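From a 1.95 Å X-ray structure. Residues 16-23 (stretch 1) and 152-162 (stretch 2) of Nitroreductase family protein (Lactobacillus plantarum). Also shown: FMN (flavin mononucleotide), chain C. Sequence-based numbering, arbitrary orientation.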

ATOM      1  N   ALA A  16       9.968  -3.072  11.576  1.00 22.55           N
ATOM      2  CA  ALA A  16       9.033  -2.740  12.642  1.00 23.02           C
ATOM      3  C   ALA A  16       9.046  -1.237  12.931  1.00 20.90           C
ATOM      4  O   ALA A  16       7.995  -0.596  13.047  1.00 17.95           O
ATOM      5  CB  ALA A  16       9.361  -3.535  13.893  1.00 23.13           C
ATOM      6  N   ASP A  17      10.240  -0.671  13.023  1.00 20.20           N
ATOM      7  CA  ASP A  17      10.348   0.763  13.263  1.00 26.71           C
ATOM      8  C   ASP A  17       9.805   1.562  12.077  1.00 22.62           C
ATOM      9  O   ASP A  17       9.048   2.515  12.251  1.00 24.25           O
ATOM     10  CB  ASP A  17      11.796   1.164  13.544  1.00 22.21           C
ATOM     11  CG  ASP A  17      11.933   2.646  13.884  1.00 27.71           C
ATOM     12  OD1 ASP A  17      11.419   3.065  14.936  1.00 22.96           O
ATOM     13  OD2 ASP A  17      12.552   3.390  13.100  1.00 26.04           O
ATOM     14  N   VAL A  18      10.182   1.166  10.868  1.00 22.92           N
ATOM     15  CA  VAL A  18       9.726   1.888   9.690  1.00 19.93           C
ATOM     16  C   VAL A  18       8.208   1.892   9.599  1.00 20.18           C
ATOM     17  O   VAL A  18       7.594   2.951   9.479  1.00 18.89           O
ATOM     18  CB  VAL A  18      10.339   1.293   8.402  1.00 21.45           C
ATOM     19  CG1 VAL A  18       9.616   1.830   7.166  1.00 20.68           C
ATOM     20  CG2 VAL A  18      11.817   1.625   8.342  1.00 22.19           C
ATOM     21  N   MET A  19       7.597   0.710   9.691  1.00 19.55           N
ATOM     22  CA  MET A  19       6.149   0.577   9.507  1.00 16.84           C
ATOM     23  C   MET A  19       5.295   0.942  10.726  1.00 18.81           C
ATOM     24  O   MET A  19       4.251   1.587  10.583  1.00 18.35           O
ATOM     25  CB  MET A  19       5.817  -0.867   9.073  1.00 17.31           C
ATOM     26  CG  MET A  19       4.344  -1.113   8.762  1.00 20.93           C
ATOM     27  SD  MET A  19       4.041  -2.845   8.275  1.00 33.90           S
ATOM     28  CE  MET A  19       5.296  -3.035   7.003  1.00 18.71           C
ATOM     29  N   PHE A  20       5.718   0.523  11.915  1.00 20.73           N
ATOM     30  CA  PHE A  20       4.866   0.668  13.106  1.00 21.17           C
ATOM     31  C   PHE A  20       5.096   1.983  13.870  1.00 22.32           C
ATOM     32  O   PHE A  20       4.291   2.365  14.729  1.00 20.04           O
ATOM     33  CB  PHE A  20       5.078  -0.523  14.046  1.00 24.28           C
ATOM     34  CG  PHE A  20       4.861  -1.858  13.393  1.00 21.08           C
ATOM     35  CD1 PHE A  20       3.962  -1.997  12.339  1.00 20.76           C
ATOM     36  CD2 PHE A  20       5.552  -2.975  13.826  1.00 22.35           C
ATOM     37  CE1 PHE A  20       3.754  -3.230  11.733  1.00 21.77           C
ATOM     38  CE2 PHE A  20       5.356  -4.216  13.218  1.00 24.26           C
ATOM     39  CZ  PHE A  20       4.451  -4.338  12.166  1.00 23.63           C
ATOM     40  N   ASN A  21       6.187   2.671  13.561  1.00 22.41           N
ATOM     41  CA  ASN A  21       6.427   4.011  14.111  1.00 25.44           C
ATOM     42  C   ASN A  21       6.280   5.079  13.042  1.00 26.72           C
ATOM     43  O   ASN A  21       6.788   6.196  13.190  1.00 24.81           O
ATOM     44  CB  ASN A  21       7.814   4.114  14.746  1.00 24.93           C
ATOM     45  CG  ASN A  21       7.895   3.406  16.074  1.00 27.63           C
ATOM     46  OD1 ASN A  21       6.959   3.460  16.875  1.00 33.15           O
ATOM     47  ND2 ASN A  21       9.017   2.734  16.323  1.00 24.68           N
ATOM     48  N   ARG A  22       5.600   4.717  11.957  1.00 21.93           N
ATOM     49  CA  ARG A  22       5.283   5.651  10.885  1.00 22.63           C
ATOM     50  C   ARG A  22       4.166   6.587  11.328  1.00 24.25           C
ATOM     51  O   ARG A  22       3.144   6.137  11.841  1.00 20.80           O
ATOM     52  CB  ARG A  22       4.854   4.906   9.608  1.00 21.72           C
ATOM     53  CG  ARG A  22       4.561   5.853   8.445  1.00 21.32           C
ATOM     54  CD  ARG A  22       3.547   5.297   7.471  1.00 17.68           C
ATOM     55  NE  ARG A  22       2.325   4.884   8.158  1.00 19.16           N
ATOM     56  CZ  ARG A  22       1.363   5.716   8.550  1.00 18.15           C
ATOM     57  NH1 ARG A  22       1.457   7.032   8.320  1.00 15.73           N
ATOM     58  NH2 ARG A  22       0.303   5.228   9.179  1.00 16.53           N
ATOM     59  N   HIS A  23       4.352   7.889  11.119  1.00 20.36           N
ATOM     60  CA  HIS A  23       3.276   8.835  11.337  1.00 18.75           C
ATOM     61  C   HIS A  23       3.211   9.791  10.168  1.00 19.90           C
ATOM     62  O   HIS A  23       4.223  10.057   9.525  1.00 18.32           O
ATOM     63  CB  HIS A  23       3.487   9.618  12.650  1.00 26.65           C
ATOM     64  CG  HIS A  23       3.573   8.750  13.866  1.00 23.58           C
ATOM     65  ND1 HIS A  23       2.458   8.320  14.554  1.00 26.26           N
ATOM     66  CD2 HIS A  23       4.641   8.238  14.524  1.00 26.02           C
ATOM     67  CE1 HIS A  23       2.834   7.576  15.578  1.00 27.22           C
ATOM     68  NE2 HIS A  23       4.155   7.509  15.582  1.00 27.09           N
TER
HETATM   69  N1  FMN C 301      -3.671  14.209   5.707  1.00 20.93           N
HETATM   70  C2  FMN C 301      -3.852  15.562   5.507  1.00 22.16           C
HETATM   71  O2  FMN C 301      -3.409  16.372   6.311  1.00 24.40           O
HETATM   72  N3  FMN C 301      -4.525  16.033   4.412  1.00 23.84           N
HETATM   73  C4  FMN C 301      -5.025  15.139   3.495  1.00 22.66           C
HETATM   74  O4  FMN C 301      -5.639  15.546   2.517  1.00 19.85           O
HETATM   75  C4A FMN C 301      -4.862  13.777   3.692  1.00 22.25           C
HETATM   76  N5  FMN C 301      -5.372  12.900   2.770  1.00 26.56           N
HETATM   77  C5A FMN C 301      -5.202  11.545   2.925  1.00 23.14           C
HETATM   78  C6  FMN C 301      -5.732  10.719   1.951  1.00 25.95           C
HETATM   79  C7  FMN C 301      -5.579   9.349   2.061  1.00 27.20           C
HETATM   80  C7M FMN C 301      -6.138   8.440   1.013  1.00 22.85           C
HETATM   81  C8  FMN C 301      -4.903   8.822   3.147  1.00 26.73           C
HETATM   82  C8M FMN C 301      -4.759   7.338   3.211  1.00 23.43           C
HETATM   83  C9  FMN C 301      -4.364   9.659   4.131  1.00 22.83           C
HETATM   84  C9A FMN C 301      -4.516  11.043   4.023  1.00 21.88           C
HETATM   85  N10 FMN C 301      -4.012  11.941   4.975  1.00 22.42           N
HETATM   86  C10 FMN C 301      -4.183  13.302   4.796  1.00 22.39           C
HETATM   87  C1' FMN C 301      -3.263  11.476   6.199  1.00 17.32           C
HETATM   88  C2' FMN C 301      -4.257  10.850   7.204  1.00 23.00           C
HETATM   89  O2' FMN C 301      -5.009  11.849   7.860  1.00 20.43           O
HETATM   90  C3' FMN C 301      -3.560   9.970   8.238  1.00 22.04           C
HETATM   91  O3' FMN C 301      -3.030   8.840   7.567  1.00 20.19           O
HETATM   92  C4' FMN C 301      -4.482   9.450   9.352  1.00 23.19           C
HETATM   93  O4' FMN C 301      -5.011  10.487  10.151  1.00 23.78           O
HETATM   94  C5' FMN C 301      -3.727   8.469  10.246  1.00 21.15           C
HETATM   95  O5' FMN C 301      -2.591   9.076  10.822  1.00 19.51           O
HETATM   96  P   FMN C 301      -1.121   8.471  10.543  1.00 20.59           P
HETATM   97  O1P FMN C 301      -0.139   9.373  11.260  1.00 19.07           O
HETATM   98  O2P FMN C 301      -0.843   8.459   9.050  1.00 21.75           O
HETATM   99  O3P FMN C 301      -1.010   7.063  11.082  1.00 19.25           O
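Stretch 2 (152-162) GMQLLLVARAH

Stretch 2 packs as a helix, residues 152-161, against the end of the helix that carries residues 16-20 of stretch 1 and against the loop that follows it. Both helices begin earlier in the chain. Their axes approach to 9.2 Å and their N-to-C directions make an angle of 131°, so the two run in roughly opposing senses but well off antiparallel. The CA atoms of Val-18 and Arg-160 mark the register, 5.9 Å apart, and 431 Å² of surface is buried between the stretches, both sides summed.

Arg-160 has the largest share of the contact. Its CA-to-CB bond points toward stretch 1, and its side chain (chi1 m, chi2 t, chi3 p) brings the guanidinium to the carbonyls near the end of the first helix. Arg-160 NE donates to Val-18 O at 2.8 Å and Arg-160 NH2 to Asp-17 O at 2.7 Å, both carbonyls lying at the guanidinium edge, near its plane. Asp-17 O also accepts from Asn-21 N at 3.2 Å, a helical i to i+4 bond, so this one oxygen serves both stretches. Asn-21 is the first residue to leave helical phi/psi, and Val-18 O receives the arginine instead of a backbone NH from Arg-22. A longer salt bridge joins Asp-17 OD2 to Arg-160 NH2 at 3.5 Å; Asp-17 OD1 accepts from Asn-21 ND2 at 2.8 Å. Asp-17 OD2 and Arg-160 NH1 find further hydrogen-bonding partners elsewhere in the structure. Over one face of the guanidinium lie Arg-22 CA, 3.6 Å from Arg-160 NE, and Asn-21 O, 3.6 Å from Arg-160 CZ.

Around this polar cluster the packing is apolar. Val-18 CG1 meets Leu-157 CD2 at 3.9 Å and approaches Leu-157 O at 3.6 Å; that carbonyl is already satisfied within its helix by Ala-161 N at 2.8 Å. Val-18 CG2 lies 4.3 Å from Ala-161 CA. Although the CA-to-CB bond of Met-19 points away, Met-19 CE reaches Leu-157 CD1 at 4.2 Å.

Arg-22 packs its aliphatic portion on stretch 2, with CG 3.6 Å from Arg-160 CD and CD 4.2 Å from Met-153 CE, while its charged end turns to the FMN phosphate. Arg-22 NH1 donates to FMN O2P at 2.8 Å; Arg-22 NH2 donates to FMN O3P at 3.0 Å and, weakly, to FMN O2P at 3.4 Å. Across the two stretches Arg-160 donates to the main-chain carbonyls of Asp-17 and Val-18, while Arg-22 donates to the FMN phosphate.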

ATOM      1  N   GLY A 152       1.917   3.932  -3.508  1.00 15.43           N
ATOM      2  CA  GLY A 152       1.968   5.069  -2.589  1.00 13.93           C
ATOM      3  C   GLY A 152       2.306   4.647  -1.171  1.00 14.47           C
ATOM      4  O   GLY A 152       3.113   5.280  -0.471  1.00 12.61           O
ATOM      5  N   MET A 153       1.667   3.569  -0.736  1.00 14.18           N
ATOM      6  CA  MET A 153       1.965   2.980   0.566  1.00 14.20           C
ATOM      7  C   MET A 153       3.433   2.563   0.647  1.00 13.49           C
ATOM      8  O   MET A 153       4.083   2.792   1.651  1.00 14.61           O
ATOM      9  CB  MET A 153       1.052   1.771   0.836  1.00 15.96           C
ATOM     10  CG  MET A 153       1.178   1.196   2.280  1.00 14.96           C
ATOM     11  SD  MET A 153       0.679   2.348   3.586  1.00 15.56           S
ATOM     12  CE  MET A 153       2.250   2.703   4.381  1.00 12.76           C
ATOM     13  N   GLN A 154       3.976   1.961  -0.410  1.00 14.24           N
ATOM     14  CA  GLN A 154       5.381   1.575  -0.338  1.00 14.46           C
ATOM     15  C   GLN A 154       6.267   2.819  -0.296  1.00 16.56           C
ATOM     16  O   GLN A 154       7.279   2.821   0.391  1.00 13.82           O
ATOM     17  CB  GLN A 154       5.775   0.642  -1.499  1.00 16.23           C
ATOM     18  CG  GLN A 154       5.223  -0.774  -1.286  1.00 17.05           C
ATOM     19  CD  GLN A 154       6.163  -1.882  -1.752  1.00 17.31           C
ATOM     20  OE1 GLN A 154       6.261  -2.933  -1.111  1.00 16.83           O
ATOM     21  NE2 GLN A 154       6.864  -1.653  -2.870  1.00 15.51           N
ATOM     22  N   LEU A 155       5.859   3.885  -0.984  1.00 14.82           N
ATOM     23  CA  LEU A 155       6.686   5.091  -1.041  1.00 14.64           C
ATOM     24  C   LEU A 155       6.749   5.762   0.348  1.00 16.97           C
ATOM     25  O   LEU A 155       7.779   6.328   0.735  1.00 16.26           O
ATOM     26  CB  LEU A 155       6.149   6.064  -2.105  1.00 15.68           C
ATOM     27  CG  LEU A 155       6.969   7.342  -2.366  1.00 20.06           C
ATOM     28  CD1 LEU A 155       8.445   7.018  -2.583  1.00 14.29           C
ATOM     29  CD2 LEU A 155       6.425   8.104  -3.560  1.00 14.99           C
ATOM     30  N   LEU A 156       5.659   5.667   1.109  1.00 14.69           N
ATOM     31  CA  LEU A 156       5.647   6.199   2.478  1.00 16.12           C
ATOM     32  C   LEU A 156       6.664   5.465   3.348  1.00 17.88           C
ATOM     33  O   LEU A 156       7.319   6.069   4.214  1.00 16.46           O
ATOM     34  CB  LEU A 156       4.252   6.087   3.099  1.00 14.98           C
ATOM     35  CG  LEU A 156       3.106   6.943   2.558  1.00 14.86           C
ATOM     36  CD1 LEU A 156       1.842   6.534   3.269  1.00 14.46           C
ATOM     37  CD2 LEU A 156       3.358   8.435   2.802  1.00 16.43           C
ATOM     38  N   LEU A 157       6.800   4.160   3.116  1.00 15.92           N
ATOM     39  CA  LEU A 157       7.739   3.349   3.890  1.00 18.75           C
ATOM     40  C   LEU A 157       9.163   3.619   3.400  1.00 17.94           C
ATOM     41  O   LEU A 157      10.078   3.783   4.201  1.00 16.11           O
ATOM     42  CB  LEU A 157       7.391   1.843   3.783  1.00 14.70           C
ATOM     43  CG  LEU A 157       5.989   1.518   4.324  1.00 14.22           C
ATOM     44  CD1 LEU A 157       5.579   0.066   4.129  1.00 13.52           C
ATOM     45  CD2 LEU A 157       5.925   1.874   5.820  1.00 18.03           C
ATOM     46  N   VAL A 158       9.332   3.658   2.080  1.00 17.56           N
ATOM     47  CA  VAL A 158      10.630   3.936   1.484  1.00 15.84           C
ATOM     48  C   VAL A 158      11.161   5.261   2.021  1.00 15.83           C
ATOM     49  O   VAL A 158      12.331   5.362   2.398  1.00 19.40           O
ATOM     50  CB  VAL A 158      10.553   3.974  -0.055  1.00 16.29           C
ATOM     51  CG1 VAL A 158      11.829   4.547  -0.635  1.00 17.65           C
ATOM     52  CG2 VAL A 158      10.318   2.566  -0.593  1.00 18.18           C
ATOM     53  N   ALA A 159      10.288   6.255   2.088  1.00 14.36           N
ATOM     54  CA  ALA A 159      10.671   7.571   2.607  1.00 19.13           C
ATOM     55  C   ALA A 159      11.350   7.439   3.972  1.00 16.70           C
ATOM     56  O   ALA A 159      12.437   7.990   4.189  1.00 17.93           O
ATOM     57  CB  ALA A 159       9.445   8.485   2.690  1.00 14.98           C
ATOM     58  N   ARG A 160      10.721   6.679   4.870  1.00 15.59           N
ATOM     59  CA  ARG A 160      11.248   6.458   6.216  1.00 17.26           C
ATOM     60  C   ARG A 160      12.510   5.601   6.207  1.00 19.63           C
ATOM     61  O   ARG A 160      13.449   5.868   6.951  1.00 20.00           O
ATOM     62  CB  ARG A 160      10.173   5.828   7.121  1.00 18.08           C
ATOM     63  CG  ARG A 160       9.221   6.870   7.707  1.00 20.44           C
ATOM     64  CD  ARG A 160       8.171   6.290   8.668  1.00 18.93           C
ATOM     65  NE  ARG A 160       8.727   5.467   9.745  1.00 20.85           N
ATOM     66  CZ  ARG A 160       9.416   5.931  10.788  1.00 26.89           C
ATOM     67  NH1 ARG A 160       9.685   7.233  10.914  1.00 19.32           N
ATOM     68  NH2 ARG A 160       9.858   5.077  11.705  1.00 26.71           N
ATOM     69  N   ALA A 161      12.548   4.587   5.347  1.00 15.38           N
ATOM     70  CA  ALA A 161      13.742   3.771   5.197  1.00 16.70           C
ATOM     71  C   ALA A 161      14.948   4.593   4.748  1.00 20.16           C
ATOM     72  O   ALA A 161      16.092   4.196   4.984  1.00 15.90           O
ATOM     73  CB  ALA A 161      13.486   2.631   4.207  1.00 16.28           C
ATOM     74  N   HIS A 162      14.691   5.729   4.096  1.00 18.53           N
ATOM     75  CA  HIS A 162      15.763   6.652   3.712  1.00 21.57           C
ATOM     76  C   HIS A 162      16.062   7.702   4.796  1.00 24.02           C
ATOM     77  O   HIS A 162      16.896   8.595   4.601  1.00 22.78           O
ATOM     78  CB  HIS A 162      15.418   7.339   2.393  1.00 19.50           C
ATOM     79  CG  HIS A 162      15.639   6.468   1.197  1.00 23.32           C
ATOM     80  ND1 HIS A 162      16.592   6.747   0.240  1.00 24.03           N
ATOM     81  CD2 HIS A 162      15.047   5.309   0.815  1.00 21.42           C
ATOM     82  CE1 HIS A 162      16.573   5.800  -0.683  1.00 27.61           C
ATOM     83  NE2 HIS A 162      15.642   4.920  -0.361  1.00 22.90           N
TER